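Local coordinates for uncharacterized protein MJ0690 (Methanocaldococcus jannaschii, PDB 3K32) that is of unknown function but is predicted to be a tRNA methyltransferase subunit and, as a HUP-fold protein, may bind a nucleotide, at residues 11-16 with 50-55; 22-27 with 152-157; 163-166 with 170-173; 93-98 with 103-108. All coordinates share one frame; numbering follows the deposited sequence.

Interaction 1 of 4, residues 11-16 with 50-55; sequences VLFSGG and EETAKI
Phe13 and Thr52 make the apolar half of this contact, where the loop leaving strand 8-12 meets helix 47-56. The Phe13 side chain points at the helix, its CG anti to the main-chain N (chi1 -178°), and the ring meets the Thr52 methyl at its edge, CZ lying 3.9 Å from CG2. Ala53 N comes in obliquely, 4.1 Å from Phe13 CE2, and Ala53 CB stands 4.4 Å from the same carbon. The chain also folds back over the ring, putting Gly15 N 3.7 Å above the plane and over the centre of Phe13. Gly15 can take this path with a positive phi of 97°.

The polar half runs through water. Gly15 O and Thr52 OG1 are 3.7 Å apart and are bridged by a water that donates to Gly15 O at 2.7 Å and lies 3.0 Å from Thr52 OG1. Thr52 OG1 is also hydrogen-bonded to Leu48 O one turn back in its helix. Within the loop, Ser14 OG accepts from Gly16 N at 3.2 Å, an ST turn leading into helix 17-28.

The sequence Ser14-Gly15-Gly16 matches the start of a PP-loop. The chemistry implies a loop held to the helix by ring-edge packing and a single water bridge.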
loop_
_atom_site.group_PDB
_atom_site.type_symbol
_atom_site.label_atom_id
_atom_site.label_comp_id
_atom_site.label_asym_id
_atom_site.label_seq_id
_atom_site.Cartn_x
_atom_site.Cartn_y
_atom_site.Cartn_z
ATOM N N VAL B 11 -1.091 -15.112 -4.090
ATOM C CA VAL B 11 -1.996 -13.978 -4.060
ATOM C C VAL B 11 -3.455 -14.415 -4.054
ATOM O O VAL B 11 -3.965 -14.909 -5.054
ATOM C CB VAL B 11 -1.801 -13.108 -5.307
ATOM C CG1 VAL B 11 -2.577 -11.798 -5.176
ATOM C CG2 VAL B 11 -0.335 -12.852 -5.571
ATOM N N LEU B 12 -4.132 -14.219 -2.934
ATOM C CA LEU B 12 -5.575 -14.379 -2.919
ATOM C C LEU B 12 -6.128 -13.514 -4.029
ATOM O O LEU B 12 -5.762 -12.352 -4.167
ATOM C CB LEU B 12 -6.148 -13.964 -1.571
ATOM C CG LEU B 12 -5.906 -15.033 -0.508
ATOM C CD1 LEU B 12 -5.892 -14.436 0.886
ATOM C CD2 LEU B 12 -6.981 -16.117 -0.643
ATOM N N PHE B 13 -6.999 -14.088 -4.838
ATOM C CA PHE B 13 -7.361 -13.449 -6.087
ATOM C C PHE B 13 -8.833 -13.711 -6.402
ATOM O O PHE B 13 -9.288 -14.860 -6.381
ATOM C CB PHE B 13 -6.435 -13.978 -7.181
ATOM C CG PHE B 13 -6.649 -13.362 -8.533
ATOM C CD1 PHE B 13 -6.164 -12.094 -8.819
ATOM C CD2 PHE B 13 -7.289 -14.078 -9.540
ATOM C CE1 PHE B 13 -6.348 -11.537 -10.073
ATOM C CE2 PHE B 13 -7.457 -13.529 -10.800
ATOM C CZ PHE B 13 -6.994 -12.252 -11.064
ATOM N N SER B 14 -9.570 -12.634 -6.674
ATOM C CA SER B 14 -11.015 -12.722 -6.907
ATOM C C SER B 14 -11.352 -12.492 -8.368
ATOM O O SER B 14 -12.444 -12.834 -8.817
ATOM C CB SER B 14 -11.750 -11.665 -6.094
ATOM O OG SER B 14 -11.593 -10.394 -6.719
ATOM N N GLY B 15 -10.426 -11.881 -9.100
ATOM C CA GLY B 15 -10.651 -11.594 -10.498
ATOM C C GLY B 15 -11.133 -10.178 -10.763
ATOM O O GLY B 15 -11.207 -9.770 -11.916
ATOM N N GLY B 16 -11.476 -9.422 -9.719
ATOM C CA GLY B 16 -11.828 -8.013 -9.917
ATOM C C GLY B 16 -10.629 -7.163 -10.360
ATOM O O GLY B 16 -9.471 -7.588 -10.256
ATOM N N GLU B 50 -10.570 -17.483 -12.667
ATOM C CA GLU B 50 -9.819 -18.354 -13.575
ATOM C C GLU B 50 -9.578 -17.711 -14.927
ATOM O O GLU B 50 -8.431 -17.564 -15.365
ATOM C CB GLU B 50 -10.534 -19.690 -13.781
ATOM C CG GLU B 50 -10.029 -20.798 -12.885
ATOM C CD GLU B 50 -10.461 -22.185 -13.356
ATOM O OE1 GLU B 50 -11.679 -22.478 -13.305
ATOM O OE2 GLU B 50 -9.573 -22.979 -13.761
ATOM N N GLU B 51 -10.671 -17.345 -15.586
ATOM C CA GLU B 51 -10.608 -16.678 -16.874
ATOM C C GLU B 51 -9.692 -15.455 -16.803
ATOM O O GLU B 51 -8.881 -15.225 -17.700
ATOM C CB GLU B 51 -12.014 -16.270 -17.318
ATOM C CG GLU B 51 -13.003 -17.430 -17.371
ATOM C CD GLU B 51 -14.442 -16.982 -17.638
ATOM O OE1 GLU B 51 -14.707 -15.757 -17.627
ATOM O OE2 GLU B 51 -15.307 -17.859 -17.863
ATOM N N THR B 52 -9.809 -14.684 -15.724
ATOM C CA THR B 52 -9.026 -13.468 -15.586
ATOM C C THR B 52 -7.528 -13.717 -15.467
ATOM O O THR B 52 -6.735 -12.964 -16.036
ATOM C CB THR B 52 -9.483 -12.610 -14.415
ATOM O OG1 THR B 52 -10.883 -12.350 -14.541
ATOM C CG2 THR B 52 -8.723 -11.294 -14.425
ATOM N N ALA B 53 -7.149 -14.768 -14.742
ATOM C CA ALA B 53 -5.744 -15.150 -14.623
ATOM C C ALA B 53 -5.172 -15.530 -15.982
ATOM O O ALA B 53 -4.036 -15.173 -16.315
ATOM C CB ALA B 53 -5.568 -16.309 -13.624
ATOM N N LYS B 54 -5.957 -16.266 -16.759
ATOM C CA LYS B 54 -5.560 -16.594 -18.120
ATOM C C LYS B 54 -5.262 -15.321 -18.907
ATOM O O LYS B 54 -4.198 -15.200 -19.496
ATOM C CB LYS B 54 -6.637 -17.414 -18.821
ATOM C CG LYS B 54 -6.656 -18.877 -18.409
ATOM C CD LYS B 54 -5.440 -19.644 -18.921
ATOM C CE LYS B 54 -5.421 -19.692 -20.440
ATOM N NZ LYS B 54 -4.749 -20.927 -20.962
ATOM N N ILE B 55 -6.199 -14.372 -18.885
ATOM C CA ILE B 55 -6.037 -13.077 -19.555
ATOM C C ILE B 55 -4.810 -12.286 -19.072
ATOM O O ILE B 55 -4.087 -11.700 -19.874
ATOM C CB ILE B 55 -7.311 -12.210 -19.408
ATOM C CG1 ILE B 55 -8.482 -12.845 -20.158
ATOM C CG2 ILE B 55 -7.081 -10.792 -19.926
ATOM C CD1 ILE B 55 -9.815 -12.132 -19.924
HETATM O O HOH W 1 -12.631 -9.903 -14.260
#

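Interaction 2 of 4, residues 22-27 with 152-157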
loop_
_atom_site.group_PDB
_atom_site.type_symbol
_atom_site.label_atom_id
_atom_site.label_comp_id
_atom_site.label_asym_id
_atom_site.label_seq_id
_atom_site.Cartn_x
_atom_site.Cartn_y
_atom_site.Cartn_z
ATOM N N SER B 22 -3.286 -5.858 -7.909
ATOM C CA SER B 22 -2.322 -6.368 -6.935
ATOM C C SER B 22 -1.373 -7.360 -7.609
ATOM O O SER B 22 -0.160 -7.277 -7.436
ATOM C CB SER B 22 -2.980 -6.957 -5.673
ATOM O OG SER B 22 -3.648 -8.175 -5.934
ATOM N N ALA B 23 -1.938 -8.285 -8.383
ATOM C CA ALA B 23 -1.145 -9.246 -9.150
ATOM C C ALA B 23 -0.083 -8.501 -9.943
ATOM O O ALA B 23 1.113 -8.713 -9.755
ATOM C CB ALA B 23 -2.038 -10.038 -10.102
ATOM N N VAL B 24 -0.559 -7.617 -10.817
ATOM C CA VAL B 24 0.268 -6.832 -11.712
ATOM C C VAL B 24 1.380 -6.090 -10.988
ATOM O O VAL B 24 2.506 -6.044 -11.430
ATOM C CB VAL B 24 -0.600 -5.809 -12.471
ATOM C CG1 VAL B 24 0.282 -4.864 -13.280
ATOM C CG2 VAL B 24 -1.590 -6.531 -13.362
ATOM N N ILE B 25 1.061 -5.503 -9.858
ATOM C CA ILE B 25 2.089 -4.814 -9.117
ATOM C C ILE B 25 3.150 -5.787 -8.618
ATOM O O ILE B 25 4.345 -5.550 -8.806
ATOM C CB ILE B 25 1.483 -4.001 -7.983
ATOM C CG1 ILE B 25 0.638 -2.883 -8.594
ATOM C CG2 ILE B 25 2.577 -3.453 -7.066
ATOM C CD1 ILE B 25 -0.190 -2.122 -7.577
ATOM N N LEU B 26 2.720 -6.887 -8.000
ATOM C CA LEU B 26 3.674 -7.877 -7.509
ATOM C C LEU B 26 4.617 -8.267 -8.651
ATOM O O LEU B 26 5.847 -8.321 -8.471
ATOM C CB LEU B 26 2.944 -9.103 -6.962
ATOM C CG LEU B 26 2.658 -9.213 -5.443
ATOM C CD1 LEU B 26 3.103 -7.993 -4.608
ATOM C CD2 LEU B 26 1.198 -9.564 -5.165
ATOM N N LYS B 27 4.035 -8.508 -9.834
ATOM C CA LYS B 27 4.825 -8.891 -10.990
ATOM C C LYS B 27 5.800 -7.789 -11.412
ATOM O O LYS B 27 6.926 -8.075 -11.796
ATOM C CB LYS B 27 3.949 -9.311 -12.165
ATOM C CG LYS B 27 4.764 -9.624 -13.396
ATOM C CD LYS B 27 3.982 -10.425 -14.425
ATOM C CE LYS B 27 4.830 -10.725 -15.666
ATOM N NZ LYS B 27 6.187 -11.263 -15.312
ATOM N N GLU B 152 -5.971 2.463 -16.762
ATOM C CA GLU B 152 -4.730 2.555 -17.523
ATOM C C GLU B 152 -4.178 1.194 -17.935
ATOM O O GLU B 152 -3.589 1.059 -19.003
ATOM C CB GLU B 152 -3.676 3.349 -16.768
ATOM C CG GLU B 152 -3.493 4.737 -17.316
ATOM C CD GLU B 152 -2.039 5.054 -17.560
ATOM O OE1 GLU B 152 -1.502 4.629 -18.603
ATOM O OE2 GLU B 152 -1.428 5.721 -16.701
ATOM N N PHE B 153 -4.377 0.184 -17.098
ATOM C CA PHE B 153 -3.867 -1.151 -17.403
ATOM C C PHE B 153 -4.868 -2.024 -18.155
ATOM O O PHE B 153 -4.487 -2.826 -19.004
ATOM C CB PHE B 153 -3.426 -1.871 -16.126
ATOM C CG PHE B 153 -2.048 -1.505 -15.667
ATOM C CD1 PHE B 153 -0.958 -2.240 -16.070
ATOM C CD2 PHE B 153 -1.846 -0.427 -14.831
ATOM C CE1 PHE B 153 0.306 -1.905 -15.642
ATOM C CE2 PHE B 153 -0.584 -0.084 -14.405
ATOM C CZ PHE B 153 0.493 -0.823 -14.806
ATOM N N PHE B 154 -6.149 -1.867 -17.849
ATOM C CA PHE B 154 -7.122 -2.849 -18.306
ATOM C C PHE B 154 -8.195 -2.328 -19.239
ATOM O O PHE B 154 -8.617 -1.174 -19.160
ATOM C CB PHE B 154 -7.778 -3.542 -17.115
ATOM C CG PHE B 154 -6.795 -4.125 -16.131
ATOM C CD1 PHE B 154 -5.949 -5.156 -16.502
ATOM C CD2 PHE B 154 -6.742 -3.657 -14.821
ATOM C CE1 PHE B 154 -5.044 -5.692 -15.589
ATOM C CE2 PHE B 154 -5.848 -4.197 -13.895
ATOM C CZ PHE B 154 -4.992 -5.212 -14.279
ATOM N N ILE B 155 -8.620 -3.201 -20.143
ATOM C CA ILE B 155 -9.865 -2.993 -20.848
ATOM C C ILE B 155 -10.975 -3.488 -19.931
ATOM O O ILE B 155 -10.886 -4.591 -19.363
ATOM C CB ILE B 155 -9.890 -3.756 -22.165
ATOM C CG1 ILE B 155 -8.671 -3.361 -22.994
ATOM C CG2 ILE B 155 -11.154 -3.414 -22.948
ATOM C CD1 ILE B 155 -8.709 -1.923 -23.419
ATOM N N LEU B 156 -12.004 -2.667 -19.759
ATOM C CA LEU B 156 -13.026 -2.950 -18.755
ATOM C C LEU B 156 -14.456 -3.005 -19.301
ATOM O O LEU B 156 -14.770 -2.406 -20.337
ATOM C CB LEU B 156 -12.940 -1.918 -17.634
ATOM C CG LEU B 156 -11.590 -1.847 -16.926
ATOM C CD1 LEU B 156 -11.551 -0.653 -15.958
ATOM C CD2 LEU B 156 -11.309 -3.167 -16.211
ATOM N N GLU B 157 -15.321 -3.723 -18.586
ATOM C CA GLU B 157 -16.725 -3.817 -18.962
ATOM C C GLU B 157 -17.567 -4.141 -17.749
ATOM O O GLU B 157 -17.102 -4.843 -16.863
ATOM C CB GLU B 157 -16.916 -4.908 -20.001
ATOM C CG GLU B 157 -17.991 -4.603 -21.007
ATOM C CD GLU B 157 -18.233 -5.760 -21.942
ATOM O OE1 GLU B 157 -18.360 -5.518 -23.162
ATOM O OE2 GLU B 157 -18.283 -6.912 -21.456
#
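Val24, on helix 17-28, splits its two methyls between two consecutive phenylalanines at the junction of helix 143-153 and strand 154-159. Its CG1, anti to the backbone N (chi1 173°), comes within 3.8 Å of Phe153 CE1 and 4.0 Å of Phe153 CD1, meeting that ring obliquely. The other methyl, CG2, approaches the edge of the Phe154 ring near its plane, 3.8 Å from CZ. The Val24 and Phe154 side chains thus run past each other in opposite directions, while Val24 crosses Phe153 at a slant. The two aromatics are nested as well: Phe153 CB lies 3.8 Å above the plane of the Phe154 ring, over its centre. This compact cluster of three buried side chains is wholly apolar, held by aliphatic-to-ring contacts.

Away from the cluster the segments diverge. Lys27 is exposed at one end of the helical segment; Ile155 and Glu157 are exposed on the strand as it runs away, and Glu157, like Glu152, is poorly ordered. Even the nearest CA atoms, those of Val24 and Phe153, are 9.0 Å apart, so side chains alone close the gap.

Phe153 makes a cation-pi contact with Lys201, and Leu29 of the second subunit packs on both Phe153 and Ile25, placing the cluster beside the dimer interface. Phe154 also touches Ser20 and Leu21 of helix 17-28 and Val196 and Leu199 of strand 193-199, the antiparallel partner of 154-159.

Interaction 3 of 4, residues 163-166 with 170-173; sequences TKLS and EAEI
The carbonyl group of Ser166 is the flat group that meets Ala171 here; no aromatic ring takes part. Ala171 CB lies 3.8 Å from Ser166 O, out beyond the oxygen end of the group, with a C-O...CB angle near 146° and the methyl displaced to one side of the plane rather than stacked on a face. The other contact of that methyl is aliphatic. Leu165 has CG anti to its carbonyl carbon (chi1 -67°), which swings the branch round until CD1 stands 4.0 Å from Ala171 CB. The alanine methyl therefore rests against two successive residues of the loop, one offering a carbon and the other an oxygen.

Leu165 is exposed, and the contact is small and lies at the surface. Around it the polar groups are held by other partners. Ser166 OG is hydrogen-bonded to Asp168 OD2, inside the turn that joins the two segments, and Asp168 OD1 makes a weak bond to Glu170 N. On the next residue of the helix, the Glu172 carboxylate receives hydrogen bonds from Phe40 N and Ile43 N, tying helix 169-180 to the loop after strand 32-39.

This is a sharp bend leading into the first turn of a helix: the loop after strand 154-159 bends round Asp168 and lays the Ser166 carbonyl and the Leu165 branch against the first turn of helix 169-180, near a bound glycerol about 6 Å from the Ser166 side chain.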
loop_
_atom_site.group_PDB
_atom_site.type_symbol
_atom_site.label_atom_id
_atom_site.label_comp_id
_atom_site.label_asym_id
_atom_site.label_seq_id
_atom_site.Cartn_x
_atom_site.Cartn_y
_atom_site.Cartn_z
ATOM N N THR B 163 -25.800 -11.974 -13.026
ATOM C CA THR B 163 -25.595 -12.914 -14.121
ATOM C C THR B 163 -24.350 -13.750 -13.848
ATOM O O THR B 163 -24.436 -14.939 -13.528
ATOM C CB THR B 163 -25.456 -12.191 -15.483
ATOM O OG1 THR B 163 -24.574 -11.067 -15.351
ATOM C CG2 THR B 163 -26.816 -11.708 -15.974
ATOM N N LYS B 164 -23.191 -13.113 -13.968
ATOM C CA LYS B 164 -21.929 -13.754 -13.641
ATOM C C LYS B 164 -21.724 -13.710 -12.139
ATOM O O LYS B 164 -22.167 -12.780 -11.464
ATOM C CB LYS B 164 -20.761 -13.055 -14.343
ATOM C CG LYS B 164 -19.753 -14.003 -14.979
ATOM C CD LYS B 164 -19.026 -14.841 -13.942
ATOM C CE LYS B 164 -18.344 -16.039 -14.594
ATOM N NZ LYS B 164 -17.323 -15.657 -15.621
ATOM N N LEU B 165 -21.050 -14.733 -11.628
ATOM C CA LEU B 165 -20.762 -14.859 -10.211
ATOM C C LEU B 165 -19.360 -14.316 -9.939
ATOM O O LEU B 165 -18.384 -14.762 -10.553
ATOM C CB LEU B 165 -20.831 -16.336 -9.796
ATOM C CG LEU B 165 -22.136 -17.155 -9.799
ATOM C CD1 LEU B 165 -22.824 -17.111 -8.434
ATOM C CD2 LEU B 165 -23.108 -16.773 -10.929
ATOM N N SER B 166 -19.258 -13.347 -9.031
ATOM C CA SER B 166 -17.954 -12.835 -8.615
ATOM C C SER B 166 -17.183 -13.935 -7.877
ATOM O O SER B 166 -17.780 -14.910 -7.417
ATOM C CB SER B 166 -18.111 -11.596 -7.737
ATOM O OG SER B 166 -16.850 -11.022 -7.463
ATOM N N GLU B 170 -18.346 -13.767 -1.089
ATOM C CA GLU B 170 -19.738 -13.393 -1.270
ATOM C C GLU B 170 -20.621 -14.508 -1.869
ATOM O O GLU B 170 -21.478 -15.060 -1.186
ATOM C CB GLU B 170 -19.798 -12.133 -2.131
ATOM C CG GLU B 170 -20.756 -11.088 -1.624
ATOM C CD GLU B 170 -20.320 -9.675 -1.969
ATOM O OE1 GLU B 170 -19.539 -9.078 -1.185
ATOM O OE2 GLU B 170 -20.770 -9.160 -3.018
ATOM N N ALA B 171 -20.402 -14.835 -3.138
ATOM C CA ALA B 171 -21.261 -15.776 -3.850
ATOM C C ALA B 171 -21.552 -17.033 -3.043
ATOM O O ALA B 171 -22.714 -17.432 -2.905
ATOM C CB ALA B 171 -20.657 -16.134 -5.190
ATOM N N GLU B 172 -20.495 -17.656 -2.517
ATOM C CA GLU B 172 -20.649 -18.898 -1.759
ATOM C C GLU B 172 -21.419 -18.655 -0.466
ATOM O O GLU B 172 -22.163 -19.522 -0.003
ATOM C CB GLU B 172 -19.303 -19.610 -1.501
ATOM C CG GLU B 172 -18.668 -20.184 -2.777
ATOM C CD GLU B 172 -17.711 -21.360 -2.544
ATOM O OE1 GLU B 172 -16.557 -21.135 -2.109
ATOM O OE2 GLU B 172 -18.107 -22.511 -2.835
ATOM N N ILE B 173 -21.250 -17.468 0.108
ATOM C CA ILE B 173 -21.997 -17.115 1.301
ATOM C C ILE B 173 -23.450 -16.876 0.913
ATOM O O ILE B 173 -24.375 -17.412 1.526
ATOM C CB ILE B 173 -21.420 -15.869 1.963
ATOM C CG1 ILE B 173 -19.945 -16.108 2.311
ATOM C CG2 ILE B 173 -22.243 -15.483 3.199
ATOM C CD1 ILE B 173 -19.310 -15.006 3.117
#

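Interaction 4 of 4, residues 93-98 with 103-108; sequences TVLEIL and SILADG
Leu105, on strand 104-106 of the parallel, Rossmann-like sheet, packs against the C-terminal end of helix 84-98, which precedes it in the chain as part of the beta-alpha-beta crossover from parallel strand 59-64. Apolar contact dominates. Leu105 CD2 enters the last turn of the helix, 4.0 Å from Leu98 CB and 4.4 Å from Leu95 CD2. Leu98 turns its branch away: with CG anti to the carbonyl carbon (chi1 -81°), it presents CB rather than its methyls to the strand.

The same Leu105 methyl also lies against main-chain atoms, 3.7 Å from Leu98 C and 4.2 Å from Leu95 O, so it is fitted to the backbone of the turn as well as to the side chains. The strand around it is fixed by backbone hydrogen bonds on both flanks, Leu105 with Gln133 and Ile135, and Ile104 and Ala106 with His10.

The polar member is the buried Asp107, just past the strand. Its carboxylate is well satisfied: OD2 is hydrogen-bonded to Tyr134 OH and His91 NE2, and OD1 to Thr109 N. These bonds hold the group with Asp107 OD2 4.3 Å from a methyl of the helix, Leu95 CD1.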
loop_
_atom_site.group_PDB
_atom_site.type_symbol
_atom_site.label_atom_id
_atom_site.label_comp_id
_atom_site.label_asym_id
_atom_site.label_seq_id
_atom_site.Cartn_x
_atom_site.Cartn_y
_atom_site.Cartn_z
ATOM N N THR B 93 -9.628 -16.157 8.590
ATOM C CA THR B 93 -9.536 -17.585 8.751
ATOM C C THR B 93 -8.786 -18.163 7.567
ATOM O O THR B 93 -7.924 -19.039 7.710
ATOM C CB THR B 93 -10.938 -18.197 8.856
ATOM O OG1 THR B 93 -11.624 -17.606 9.967
ATOM C CG2 THR B 93 -10.858 -19.702 9.036
ATOM N N VAL B 94 -9.102 -17.657 6.389
ATOM C CA VAL B 94 -8.327 -18.030 5.221
ATOM C C VAL B 94 -6.821 -17.727 5.406
ATOM O O VAL B 94 -5.974 -18.594 5.198
ATOM C CB VAL B 94 -8.902 -17.391 3.955
ATOM C CG1 VAL B 94 -7.929 -17.530 2.797
ATOM C CG2 VAL B 94 -10.271 -18.026 3.632
ATOM N N LEU B 95 -6.479 -16.520 5.834
ATOM C CA LEU B 95 -5.063 -16.206 6.049
ATOM C C LEU B 95 -4.317 -17.153 7.019
ATOM O O LEU B 95 -3.207 -17.606 6.711
ATOM C CB LEU B 95 -4.874 -14.727 6.411
ATOM C CG LEU B 95 -5.084 -13.765 5.224
ATOM C CD1 LEU B 95 -5.108 -12.299 5.655
ATOM C CD2 LEU B 95 -4.026 -13.961 4.173
ATOM N N GLU B 96 -4.921 -17.469 8.166
ATOM C CA GLU B 96 -4.301 -18.393 9.135
ATOM C C GLU B 96 -3.992 -19.740 8.507
ATOM O O GLU B 96 -2.911 -20.296 8.710
ATOM C CB GLU B 96 -5.199 -18.660 10.345
ATOM C CG GLU B 96 -5.446 -17.485 11.234
ATOM C CD GLU B 96 -4.220 -17.055 12.003
ATOM O OE1 GLU B 96 -3.514 -17.925 12.550
ATOM O OE2 GLU B 96 -3.973 -15.835 12.066
ATOM N N ILE B 97 -4.965 -20.272 7.775
ATOM C CA ILE B 97 -4.813 -21.560 7.111
ATOM C C ILE B 97 -3.738 -21.501 6.032
ATOM O O ILE B 97 -2.854 -22.345 5.981
ATOM C CB ILE B 97 -6.142 -22.030 6.480
ATOM C CG1 ILE B 97 -7.210 -22.249 7.564
ATOM C CG2 ILE B 97 -5.928 -23.301 5.674
ATOM C CD1 ILE B 97 -8.573 -22.652 7.015
ATOM N N LEU B 98 -3.821 -20.499 5.171
ATOM C CA LEU B 98 -2.881 -20.381 4.067
ATOM C C LEU B 98 -1.472 -20.083 4.555
ATOM O O LEU B 98 -0.495 -20.476 3.928
ATOM C CB LEU B 98 -3.356 -19.321 3.070
ATOM C CG LEU B 98 -4.428 -19.797 2.079
ATOM C CD1 LEU B 98 -3.914 -20.964 1.299
ATOM C CD2 LEU B 98 -5.689 -20.226 2.798
ATOM N N SER B 103 4.877 -19.074 2.608
ATOM C CA SER B 103 5.553 -18.121 3.468
ATOM C C SER B 103 5.454 -16.686 2.955
ATOM O O SER B 103 5.800 -15.767 3.682
ATOM C CB SER B 103 7.005 -18.523 3.659
ATOM O OG SER B 103 7.636 -18.637 2.397
ATOM N N ILE B 104 4.991 -16.493 1.717
ATOM C CA ILE B 104 4.739 -15.144 1.205
ATOM C C ILE B 104 3.326 -14.969 0.641
ATOM O O ILE B 104 3.035 -15.369 -0.477
ATOM C CB ILE B 104 5.770 -14.696 0.169
ATOM C CG1 ILE B 104 7.186 -14.910 0.707
ATOM C CG2 ILE B 104 5.545 -13.234 -0.185
ATOM C CD1 ILE B 104 8.257 -14.230 -0.112
ATOM N N LEU B 105 2.461 -14.350 1.437
ATOM C CA LEU B 105 1.046 -14.240 1.132
ATOM C C LEU B 105 0.704 -12.821 0.788
ATOM O O LEU B 105 1.105 -11.893 1.490
ATOM C CB LEU B 105 0.212 -14.650 2.340
ATOM C CG LEU B 105 -0.487 -16.003 2.280
ATOM C CD1 LEU B 105 0.230 -16.903 1.296
ATOM C CD2 LEU B 105 -0.512 -16.626 3.662
ATOM N N ALA B 106 -0.052 -12.657 -0.290
ATOM C CA ALA B 106 -0.525 -11.345 -0.698
ATOM C C ALA B 106 -2.030 -11.388 -0.930
ATOM O O ALA B 106 -2.580 -12.456 -1.236
ATOM C CB ALA B 106 0.192 -10.892 -1.959
ATOM N N ASP B 107 -2.691 -10.234 -0.794
ATOM C CA ASP B 107 -4.095 -10.132 -1.173
ATOM C C ASP B 107 -4.398 -8.752 -1.737
ATOM O O ASP B 107 -3.486 -7.973 -1.985
ATOM C CB ASP B 107 -5.004 -10.455 0.008
ATOM C CG ASP B 107 -4.961 -9.384 1.090
ATOM O OD1 ASP B 107 -4.603 -8.228 0.775
ATOM O OD2 ASP B 107 -5.287 -9.703 2.257
ATOM N N GLY B 108 -5.685 -8.451 -1.917
ATOM C CA GLY B 108 -6.122 -7.262 -2.638
ATOM C C GLY B 108 -6.781 -6.210 -1.772
ATOM O O GLY B 108 -7.523 -5.347 -2.265
#

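Interactions 1 and 4 share the parallel sheet: Leu12 N lies 2.9 Å from Ala106 O, a probable hydrogen bond between neighbouring strands, and Leu12 CD1 packs 3.8 Å from Leu95 CD2. Helix 17-28 of interaction 2 covers the sheet where both meet it, with Leu26 CD2 at 3.7 Å from Val11 CG2 and 3.6 Å from Ala106 CB. Interaction 3 touches neither interaction 2 nor 4, its nearest atoms about 9 Å away, but reaches interaction 1 through a long, weak ion pair, Lys164 NZ to Glu51 OE1. Ser14 OG is hydrogen-bonded to a glycerol, probably from the crystallisation liquor, and lies 5.3 Å from Ser166 OG, consistent with interactions 1 and 3 bordering a possible ligand pocket.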